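PDB 5UIZ: AA10A from Thermobifida fusca, which is a copper-dependent lytic polysaccharide monooxygenase of family AA10 that probably cleaves cellulose chains by oxidation. Local coordinates for residues 133-138 against 184-189; 171-176 against 189-194; 163-168 against 199-204. All blocks are in the same frame, centred on the assembly; numbering follows the deposited sequence.

Contact 1 of 3, residues 133-138 against 184-189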
loop_
_atom_site.group_PDB
_atom_site.type_symbol
_atom_site.label_atom_id
_atom_site.label_comp_id
_atom_site.label_asym_id
_atom_site.label_seq_id
_atom_site.Cartn_x
_atom_site.Cartn_y
_atom_site.Cartn_z
ATOM N N THR A 133 11.501 0.082 -13.865
ATOM C CA THR A 133 11.866 -1.177 -13.244
ATOM C C THR A 133 12.292 -0.819 -11.847
ATOM O O THR A 133 13.136 0.036 -11.698
ATOM C CB THR A 133 12.980 -1.847 -14.048
ATOM O OG1 THR A 133 12.403 -2.235 -15.307
ATOM C CG2 THR A 133 13.530 -3.046 -13.341
ATOM N N PHE A 134 11.650 -1.421 -10.840
ATOM C CA PHE A 134 11.944 -1.103 -9.444
ATOM C C PHE A 134 11.770 -2.340 -8.606
ATOM O O PHE A 134 11.183 -3.351 -9.068
ATOM C CB PHE A 134 11.080 0.060 -8.928
ATOM C CG PHE A 134 9.600 -0.217 -8.935
ATOM C CD1 PHE A 134 8.848 -0.021 -10.085
ATOM C CD2 PHE A 134 8.967 -0.669 -7.800
ATOM C CE1 PHE A 134 7.496 -0.300 -10.111
ATOM C CE2 PHE A 134 7.608 -0.958 -7.823
ATOM C CZ PHE A 134 6.872 -0.775 -8.982
ATOM N N THR A 135 12.315 -2.262 -7.397
ATOM C CA THR A 135 12.279 -3.358 -6.418
ATOM C C THR A 135 11.235 -3.122 -5.326
ATOM O O THR A 135 11.127 -2.061 -4.727
ATOM C CB THR A 135 13.691 -3.583 -5.779
ATOM O OG1 THR A 135 14.624 -3.940 -6.822
ATOM C CG2 THR A 135 13.672 -4.699 -4.727
ATOM N N ILE A 136 10.469 -4.159 -5.054
ATOM C CA ILE A 136 9.580 -4.168 -3.939
ATOM C C ILE A 136 10.268 -4.874 -2.803
ATOM O O ILE A 136 10.658 -6.030 -2.942
ATOM C CB ILE A 136 8.296 -4.894 -4.268
ATOM C CG1 ILE A 136 7.638 -4.218 -5.498
ATOM C CG2 ILE A 136 7.416 -4.973 -3.025
ATOM C CD1 ILE A 136 6.183 -3.810 -5.385
ATOM N N HIS A 137 10.389 -4.184 -1.669
ATOM C CA HIS A 137 10.948 -4.773 -0.451
ATOM C C HIS A 137 9.845 -4.825 0.650
ATOM O O HIS A 137 9.308 -3.794 1.119
ATOM C CB HIS A 137 12.172 -3.958 -0.047
ATOM C CG HIS A 137 12.710 -4.295 1.282
ATOM N ND1 HIS A 137 13.455 -3.401 2.010
ATOM C CD2 HIS A 137 12.607 -5.421 2.032
ATOM C CE1 HIS A 137 13.804 -3.972 3.147
ATOM N NE2 HIS A 137 13.272 -5.184 3.202
ATOM N N LEU A 138 9.521 -6.042 1.018
ATOM C CA LEU A 138 8.541 -6.341 2.009
ATOM C C LEU A 138 9.309 -6.721 3.246
ATOM O O LEU A 138 10.334 -7.414 3.177
ATOM C CB LEU A 138 7.667 -7.532 1.553
ATOM C CG LEU A 138 6.481 -7.773 2.518
ATOM C CD1 LEU A 138 5.261 -7.067 1.935
ATOM C CD2 LEU A 138 6.148 -9.211 2.854
ATOM N N ASN A 184 12.629 -10.496 5.391
ATOM C CA ASN A 184 12.759 -9.622 4.266
ATOM C C ASN A 184 12.578 -10.378 2.971
ATOM O O ASN A 184 13.221 -11.395 2.732
ATOM C CB ASN A 184 14.118 -8.948 4.281
ATOM C CG ASN A 184 14.284 -8.035 5.470
ATOM O OD1 ASN A 184 13.904 -6.827 5.444
ATOM N ND2 ASN A 184 14.748 -8.632 6.556
ATOM N N ILE A 185 11.695 -9.875 2.123
ATOM C CA ILE A 185 11.418 -10.460 0.809
ATOM C C ILE A 185 11.523 -9.331 -0.160
ATOM O O ILE A 185 11.013 -8.225 0.096
ATOM C CB ILE A 185 10.038 -11.064 0.744
ATOM C CG1 ILE A 185 9.966 -12.308 1.663
ATOM C CG2 ILE A 185 9.705 -11.475 -0.684
ATOM C CD1 ILE A 185 8.589 -12.974 1.812
ATOM N N GLN A 186 12.237 -9.567 -1.244
ATOM C CA GLN A 186 12.292 -8.576 -2.305
ATOM C C GLN A 186 12.358 -9.174 -3.677
ATOM O O GLN A 186 12.855 -10.267 -3.832
ATOM C CB GLN A 186 13.449 -7.623 -2.094
ATOM C CG GLN A 186 14.815 -8.246 -2.269
ATOM C CD GLN A 186 15.894 -7.223 -2.123
ATOM O OE1 GLN A 186 15.754 -6.326 -1.313
ATOM N NE2 GLN A 186 16.996 -7.358 -2.893
ATOM N N PHE A 187 11.822 -8.437 -4.640
ATOM C CA PHE A 187 11.742 -8.854 -6.050
ATOM C C PHE A 187 11.539 -7.606 -6.918
ATOM O O PHE A 187 11.036 -6.601 -6.448
ATOM C CB PHE A 187 10.612 -9.850 -6.283
ATOM C CG PHE A 187 9.262 -9.373 -5.817
ATOM C CD1 PHE A 187 8.428 -8.680 -6.674
ATOM C CD2 PHE A 187 8.826 -9.630 -4.538
ATOM C CE1 PHE A 187 7.185 -8.246 -6.247
ATOM C CE2 PHE A 187 7.613 -9.180 -4.102
ATOM C CZ PHE A 187 6.792 -8.470 -4.970
ATOM N N THR A 188 11.948 -7.696 -8.157
ATOM C CA THR A 188 11.984 -6.591 -9.093
ATOM C C THR A 188 10.810 -6.725 -10.056
ATOM O O THR A 188 10.484 -7.813 -10.494
ATOM C CB THR A 188 13.314 -6.618 -9.881
ATOM O OG1 THR A 188 14.397 -6.738 -8.954
ATOM C CG2 THR A 188 13.502 -5.364 -10.702
ATOM N N VAL A 189 10.145 -5.610 -10.344
ATOM C CA VAL A 189 8.976 -5.616 -11.188
ATOM C C VAL A 189 9.250 -4.553 -12.243
ATOM O O VAL A 189 10.067 -3.678 -12.053
ATOM C CB VAL A 189 7.701 -5.300 -10.415
ATOM C CG1 VAL A 189 7.595 -6.123 -9.147
ATOM C CG2 VAL A 189 7.602 -3.835 -10.090
#

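Contact 2 of 3, residues 171-176 against 189-194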
loop_
_atom_site.group_PDB
_atom_site.type_symbol
_atom_site.label_atom_id
_atom_site.label_comp_id
_atom_site.label_asym_id
_atom_site.label_seq_id
_atom_site.Cartn_x
_atom_site.Cartn_y
_atom_site.Cartn_z
ATOM N N GLU A 171 -3.481 -1.988 -13.508
ATOM C CA GLU A 171 -3.166 -3.195 -14.286
ATOM C C GLU A 171 -2.157 -4.047 -13.569
ATOM O O GLU A 171 -1.247 -3.528 -12.951
ATOM C CB GLU A 171 -2.618 -2.834 -15.658
ATOM C CG GLU A 171 -3.711 -2.408 -16.634
ATOM C CD GLU A 171 -3.170 -1.913 -17.980
ATOM O OE1 GLU A 171 -1.967 -1.502 -18.050
ATOM O OE2 GLU A 171 -3.955 -1.928 -18.963
ATOM N N LEU A 172 -2.332 -5.351 -13.658
ATOM C CA LEU A 172 -1.427 -6.298 -13.047
ATOM C C LEU A 172 -0.143 -6.279 -13.835
ATOM O O LEU A 172 -0.183 -6.453 -15.056
ATOM C CB LEU A 172 -2.073 -7.676 -13.076
ATOM C CG LEU A 172 -1.233 -8.808 -12.510
ATOM C CD1 LEU A 172 -1.010 -8.588 -11.040
ATOM C CD2 LEU A 172 -1.990 -10.105 -12.769
ATOM N N VAL A 173 0.963 -5.903 -13.183
ATOM C CA VAL A 173 2.269 -5.851 -13.841
ATOM C C VAL A 173 3.249 -6.967 -13.378
ATOM O O VAL A 173 4.316 -7.139 -13.972
ATOM C CB VAL A 173 2.978 -4.504 -13.649
ATOM C CG1 VAL A 173 2.168 -3.390 -14.223
ATOM C CG2 VAL A 173 3.323 -4.215 -12.210
ATOM N N HIS A 174 2.920 -7.617 -12.268
ATOM C CA HIS A 174 3.753 -8.629 -11.711
ATOM C C HIS A 174 3.013 -9.604 -10.848
ATOM O O HIS A 174 2.099 -9.272 -10.096
ATOM C CB HIS A 174 4.923 -8.027 -10.949
ATOM C CG HIS A 174 6.054 -8.977 -10.788
ATOM N ND1 HIS A 174 7.029 -9.141 -11.749
ATOM C CD2 HIS A 174 6.365 -9.823 -9.776
ATOM C CE1 HIS A 174 7.899 -10.047 -11.327
ATOM N NE2 HIS A 174 7.522 -10.466 -10.125
ATOM N N GLN A 175 3.440 -10.847 -10.950
ATOM C CA GLN A 175 2.888 -11.932 -10.204
ATOM C C GLN A 175 4.085 -12.831 -9.855
ATOM O O GLN A 175 4.863 -13.206 -10.721
ATOM C CB GLN A 175 1.896 -12.689 -11.042
ATOM C CG GLN A 175 1.515 -14.006 -10.391
ATOM C CD GLN A 175 1.006 -15.002 -11.383
ATOM O OE1 GLN A 175 0.694 -14.647 -12.510
ATOM N NE2 GLN A 175 0.915 -16.236 -10.984
ATOM N N THR A 176 4.225 -13.159 -8.590
ATOM C CA THR A 176 5.248 -14.094 -8.142
ATOM C C THR A 176 4.602 -15.402 -7.751
ATOM O O THR A 176 3.401 -15.486 -7.595
ATOM C CB THR A 176 6.009 -13.574 -6.902
ATOM O OG1 THR A 176 5.215 -13.719 -5.710
ATOM C CG2 THR A 176 6.460 -12.170 -7.082
ATOM N N VAL A 189 10.145 -5.610 -10.344
ATOM C CA VAL A 189 8.976 -5.616 -11.188
ATOM C C VAL A 189 9.250 -4.553 -12.243
ATOM O O VAL A 189 10.067 -3.678 -12.053
ATOM C CB VAL A 189 7.701 -5.300 -10.415
ATOM C CG1 VAL A 189 7.595 -6.123 -9.147
ATOM C CG2 VAL A 189 7.602 -3.835 -10.090
ATOM N N HIS A 190 8.542 -4.648 -13.349
ATOM C CA HIS A 190 8.635 -3.677 -14.378
ATOM C C HIS A 190 7.255 -3.177 -14.645
ATOM O O HIS A 190 6.337 -3.984 -14.869
ATOM C CB HIS A 190 9.233 -4.279 -15.664
ATOM C CG HIS A 190 9.233 -3.305 -16.776
ATOM N ND1 HIS A 190 10.069 -2.207 -16.783
ATOM C CD2 HIS A 190 8.405 -3.160 -17.829
ATOM C CE1 HIS A 190 9.823 -1.476 -17.852
ATOM N NE2 HIS A 190 8.786 -2.005 -18.479
ATOM N N ALA A 191 7.098 -1.850 -14.635
ATOM C CA ALA A 191 5.781 -1.240 -14.911
ATOM C C ALA A 191 5.881 -0.400 -16.161
ATOM O O ALA A 191 6.362 0.733 -16.097
ATOM C CB ALA A 191 5.327 -0.374 -13.757
ATOM N N PRO A 192 5.409 -0.937 -17.286
ATOM C CA PRO A 192 5.697 -0.328 -18.583
ATOM C C PRO A 192 4.835 0.889 -18.855
ATOM O O PRO A 192 3.723 0.962 -18.345
ATOM C CB PRO A 192 5.325 -1.422 -19.584
ATOM C CG PRO A 192 4.365 -2.315 -18.848
ATOM C CD PRO A 192 4.787 -2.271 -17.406
ATOM N N ASN A 193 5.351 1.813 -19.663
ATOM C CA ASN A 193 4.558 2.913 -20.218
ATOM C C ASN A 193 3.965 3.841 -19.144
ATOM O O ASN A 193 2.814 4.265 -19.254
ATOM C CB ASN A 193 3.445 2.362 -21.142
ATOM C CG ASN A 193 3.998 1.523 -22.277
ATOM O OD1 ASN A 193 4.900 1.962 -22.972
ATOM N ND2 ASN A 193 3.474 0.305 -22.455
ATOM N N ARG A 194 4.744 4.120 -18.105
ATOM C CA ARG A 194 4.315 4.980 -17.025
ATOM C C ARG A 194 5.300 6.075 -16.756
ATOM O O ARG A 194 6.515 5.873 -16.743
ATOM C CB ARG A 194 4.044 4.183 -15.760
ATOM C CG ARG A 194 2.686 3.465 -15.849
ATOM C CD ARG A 194 2.787 2.132 -15.243
ATOM N NE ARG A 194 1.504 1.444 -15.111
ATOM C CZ ARG A 194 1.129 0.359 -15.768
ATOM N NH1 ARG A 194 1.887 -0.222 -16.700
ATOM N NH2 ARG A 194 -0.017 -0.193 -15.454
HETATM O O HOH W 1 7.237 -7.220 -13.677
#

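Contact 3 of 3, residues 163-168 against 199-204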
loop_
_atom_site.group_PDB
_atom_site.type_symbol
_atom_site.label_atom_id
_atom_site.label_comp_id
_atom_site.label_asym_id
_atom_site.label_seq_id
_atom_site.Cartn_x
_atom_site.Cartn_y
_atom_site.Cartn_z
ATOM N N GLN A 163 -8.571 11.385 -7.948
ATOM C CA GLN A 163 -9.382 10.223 -8.329
ATOM C C GLN A 163 -9.111 9.134 -7.349
ATOM O O GLN A 163 -7.966 8.863 -7.030
ATOM C CB GLN A 163 -8.976 9.623 -9.690
ATOM C CG GLN A 163 -9.188 10.491 -10.916
ATOM C CD GLN A 163 -8.772 9.717 -12.165
ATOM O OE1 GLN A 163 -7.667 9.913 -12.736
ATOM N NE2 GLN A 163 -9.654 8.784 -12.572
ATOM N N PRO A 164 -10.166 8.496 -6.888
ATOM C CA PRO A 164 -9.991 7.332 -6.043
ATOM C C PRO A 164 -9.427 6.135 -6.785
ATOM O O PRO A 164 -9.630 5.975 -7.976
ATOM C CB PRO A 164 -11.416 7.040 -5.555
ATOM C CG PRO A 164 -12.323 7.631 -6.561
ATOM C CD PRO A 164 -11.587 8.770 -7.183
ATOM N N LEU A 165 -8.753 5.277 -6.044
ATOM C CA LEU A 165 -8.180 4.099 -6.598
ATOM C C LEU A 165 -9.248 3.059 -6.884
ATOM O O LEU A 165 -9.996 2.715 -6.003
ATOM C CB LEU A 165 -7.105 3.561 -5.662
ATOM C CG LEU A 165 -6.293 2.410 -6.296
ATOM C CD1 LEU A 165 -5.493 2.908 -7.485
ATOM C CD2 LEU A 165 -5.351 1.762 -5.263
ATOM N N THR A 166 -9.279 2.529 -8.115
ATOM C CA THR A 166 -10.247 1.531 -8.495
ATOM C C THR A 166 -9.524 0.390 -9.206
ATOM O O THR A 166 -8.372 0.548 -9.697
ATOM C CB THR A 166 -11.282 2.072 -9.500
ATOM O OG1 THR A 166 -10.626 2.368 -10.737
ATOM C CG2 THR A 166 -11.979 3.326 -9.022
ATOM N N TRP A 167 -10.219 -0.738 -9.285
ATOM C CA TRP A 167 -9.688 -1.884 -9.990
ATOM C C TRP A 167 -9.506 -1.582 -11.446
ATOM O O TRP A 167 -8.483 -1.930 -11.955
ATOM C CB TRP A 167 -10.551 -3.126 -9.836
ATOM C CG TRP A 167 -10.509 -3.624 -8.489
ATOM C CD1 TRP A 167 -11.437 -3.406 -7.478
ATOM C CD2 TRP A 167 -9.474 -4.395 -7.922
ATOM N NE1 TRP A 167 -11.030 -4.041 -6.337
ATOM C CE2 TRP A 167 -9.818 -4.632 -6.568
ATOM C CE3 TRP A 167 -8.278 -4.908 -8.412
ATOM C CZ2 TRP A 167 -9.023 -5.396 -5.727
ATOM C CZ3 TRP A 167 -7.502 -5.654 -7.585
ATOM C CH2 TRP A 167 -7.869 -5.899 -6.256
ATOM N N ASP A 168 -10.487 -0.924 -12.083
ATOM C CA ASP A 168 -10.340 -0.412 -13.460
ATOM C C ASP A 168 -9.057 0.367 -13.668
ATOM O O ASP A 168 -8.367 0.189 -14.675
ATOM C CB ASP A 168 -11.559 0.428 -13.881
ATOM C CG ASP A 168 -11.507 0.858 -15.348
ATOM O OD1 ASP A 168 -11.488 -0.032 -16.230
ATOM O OD2 ASP A 168 -11.490 2.093 -15.612
ATOM N N VAL A 199 0.216 5.021 -8.413
ATOM C CA VAL A 199 0.071 4.141 -7.250
ATOM C C VAL A 199 0.450 2.705 -7.560
ATOM O O VAL A 199 0.038 2.162 -8.559
ATOM C CB VAL A 199 -1.356 4.180 -6.746
ATOM C CG1 VAL A 199 -1.529 3.350 -5.480
ATOM C CG2 VAL A 199 -1.714 5.599 -6.432
ATOM N N VAL A 200 1.291 2.145 -6.728
ATOM C CA VAL A 200 1.634 0.754 -6.814
ATOM C C VAL A 200 0.764 0.078 -5.730
ATOM O O VAL A 200 0.765 0.478 -4.559
ATOM C CB VAL A 200 3.086 0.536 -6.494
ATOM C CG1 VAL A 200 3.403 -0.963 -6.489
ATOM C CG2 VAL A 200 3.974 1.310 -7.447
ATOM N N PHE A 201 -0.031 -0.888 -6.158
ATOM C CA PHE A 201 -0.842 -1.691 -5.241
ATOM C C PHE A 201 -0.369 -3.149 -5.140
ATOM O O PHE A 201 -0.446 -3.906 -6.110
ATOM C CB PHE A 201 -2.295 -1.573 -5.667
ATOM C CG PHE A 201 -3.247 -2.228 -4.748
ATOM C CD1 PHE A 201 -3.348 -1.815 -3.468
ATOM C CD2 PHE A 201 -4.065 -3.279 -5.188
ATOM C CE1 PHE A 201 -4.240 -2.414 -2.575
ATOM C CE2 PHE A 201 -4.935 -3.882 -4.312
ATOM C CZ PHE A 201 -5.039 -3.440 -3.001
ATOM N N THR A 202 0.150 -3.517 -3.987
ATOM C CA THR A 202 0.736 -4.835 -3.739
ATOM C C THR A 202 -0.195 -5.688 -2.836
ATOM O O THR A 202 -0.636 -5.246 -1.757
ATOM C CB THR A 202 2.121 -4.700 -3.079
ATOM O OG1 THR A 202 2.975 -3.953 -3.926
ATOM C CG2 THR A 202 2.766 -6.037 -2.849
ATOM N N ILE A 203 -0.527 -6.864 -3.350
ATOM C CA ILE A 203 -1.264 -7.882 -2.655
ATOM C C ILE A 203 -0.312 -8.999 -2.218
ATOM O O ILE A 203 0.312 -9.714 -3.020
ATOM C CB ILE A 203 -2.367 -8.518 -3.517
ATOM C CG1 ILE A 203 -3.280 -7.450 -4.132
ATOM C CG2 ILE A 203 -3.236 -9.439 -2.655
ATOM C CD1 ILE A 203 -4.351 -8.070 -5.029
ATOM N N TRP A 204 -0.240 -9.160 -0.911
ATOM C CA TRP A 204 0.635 -10.125 -0.328
ATOM C C TRP A 204 -0.237 -11.110 0.381
ATOM O O TRP A 204 -0.969 -10.760 1.282
ATOM C CB TRP A 204 1.667 -9.429 0.594
ATOM C CG TRP A 204 2.284 -10.338 1.590
ATOM C CD1 TRP A 204 2.670 -11.631 1.395
ATOM C CD2 TRP A 204 2.579 -10.027 2.938
ATOM N NE1 TRP A 204 3.201 -12.132 2.544
ATOM C CE2 TRP A 204 3.167 -11.171 3.508
ATOM C CE3 TRP A 204 2.446 -8.871 3.711
ATOM C CZ2 TRP A 204 3.568 -11.233 4.845
ATOM C CZ3 TRP A 204 2.844 -8.909 5.059
ATOM C CH2 TRP A 204 3.386 -10.093 5.616
#

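Contact 1 of 3, residues 133-138 against 184-189
T133 and T188 meet at one end of an antiparallel beta ladder between strands 133-138 and 184-189, which lie next to each other in the three-stranded sheet of the LPMO beta-sandwich. T133 CG2 sits 3.5 Å from T188 CG2, whereas T133 OG1 turns to H190 instead. F134 and V189 form a hydrogen-bonded pair, exchanging bonds both ways; V189 N reaches F134 O at 2.8 Å. F134 CG stands between the backbone N and the carbonyl carbon (chi1 62°), and its ring faces V189. V189 CG2 lies over one ring face, offset toward the rim, and comes within 3.3 Å of F134 CZ, a tight CH-pi contact. T135 and T188 make the next, non-hydrogen-bonded pair on the opposite face of the sheet; the two OG1 atoms stand 3.5 Å apart, while T135 CG2 lies against Q186 CB. I136 returns to the buried face and bonds F187 in both directions, its N 2.9 Å from F187 O. The two side chains run side by side and point the same way, with I136 CB over the F187 ring face, 4.2 Å from the centroid. I136 CG1 also touches V189 CG1; V200 and T202 of strand 198-206 meet I136 from the other sheet. H137 is back on the face of T135, and its NE2 donates to N184 OD1 at 2.9 Å. The acceptor lies in the imidazole plane and the donor on an in-plane lone pair of the amide oxygen, although ring and amide planes are 37° apart; the bond restrains the turn of the ring. L138 closes the ladder: its N binds I185 O at 2.8 Å, and I185 N binds L138 O from a position tilted 23° from the carbonyl plane.

Contact 2 of 3, residues 171-176 against 189-194
H174 lays one face of its imidazole against V189 CG1, which stands 4.0 Å from the ring centroid in a CH-pi contact. With CG anti to the backbone N (chi1 -159°), H174 CG comes to lie beside V189 CG1 and is the ring atom nearest to it. In the plane of the ring, a water 2.7 Å from H174 ND1 donates to V173 O and accepts from H190 N, so it stitches the two backbones where they do not pair directly. V173 and H174 both face V151 in a classic beta bulge, and both side chains are thereby directed at 189-194. V173 CB rests 3.6 Å from H190 O. Its CG1 lies over one face of the R194 guanidinium, 4.0 Å from NH1, and also reaches A191 and P192. R194 bends back on its own segment, where NH1 donates to P192 O at 2.7 Å; NE and NH2 bond the carbonyls of T154 and V153. E171 OE1 forms a long salt bridge of 3.5 Å to R194 NH2, with carboxylate and guanidinium planes 60° apart. An alanine at R194 would probably leave the E171 carboxylate without this charge partner and the P192 carbonyl without its donor, and open a gap beside V173 CG1. Backbone carbonyls thus hold the guanidinium, a valine methyl lies over one of its faces, and the carboxylate is likely to add only modest electrostatic attraction.

Contact 3 of 3, residues 163-168 against 199-204
W167 and F201 join the loop 163-168 to strand 199-204 through the far corner of an indole. From W167 CB, CG is anti to the carbonyl carbon (chi1 -69°), and the CB and CG end of the side chain stays clear of the strand. On the five-membered ring, NE1 gives its hydrogen to L100 O, so this buried polar atom is satisfied, and the bond restrains how the indole is turned. Only at the tip does the side chain reach the strand: CH2 lies 4.1 Å from F201 CE2 and 4.3 Å from I203 CD1. I203 CD1 is at the indole edge, close to its plane. The two aromatics make an offset edge-to-face pair, the edge of F201 directed at the face of the six-membered ring of W167, with planes at 83° and centroids 6.0 Å apart. The offset places CH2 near the plane of the phenyl ring, at its edge. L165, two residues before W167, adds a second point of touch. Its CD2 meets V199 CG1 tip to tip at 4.1 Å and approaches F201 CD1 at 4.5 Å. V199, F201 and I203, alternate residues of the strand, all point toward the loop. Nearby, L165 touches C106 and F201 touches C216, the two halves of a disulfide, so the contact belongs to the core between the large sheet and the loops over it. Every touch between loop and strand is apolar: cohesion probably comes mainly from dispersion and the burial of apolar surface, with a small electrostatic share from the edge-to-face pair, while W167 N bonds D102 OD1 and, like NE1, finds its partner outside the strand.

Contacts 1 and 2 share V189, lie with centres about 12 Å apart, and are tied further by a probable hydrogen bond between T133 OG1 and H190 ND1, 2.8 Å apart. Contact 2 links the three-stranded sheet to strand 170-175 of the larger one. Contact 3, centred about 12 Å from contact 2, reaches that larger sheet too; their segments adjoin in sequence without otherwise touching. Contact 3 lies about 17 Å from contact 1, centre to centre, on the other face of strand 198-206, whose V200, T202 and W204 meet F134, I136 and L138 across the sandwich. Only contact 1 nears the copper site: the L138 side chain is about 10 Å from the copper.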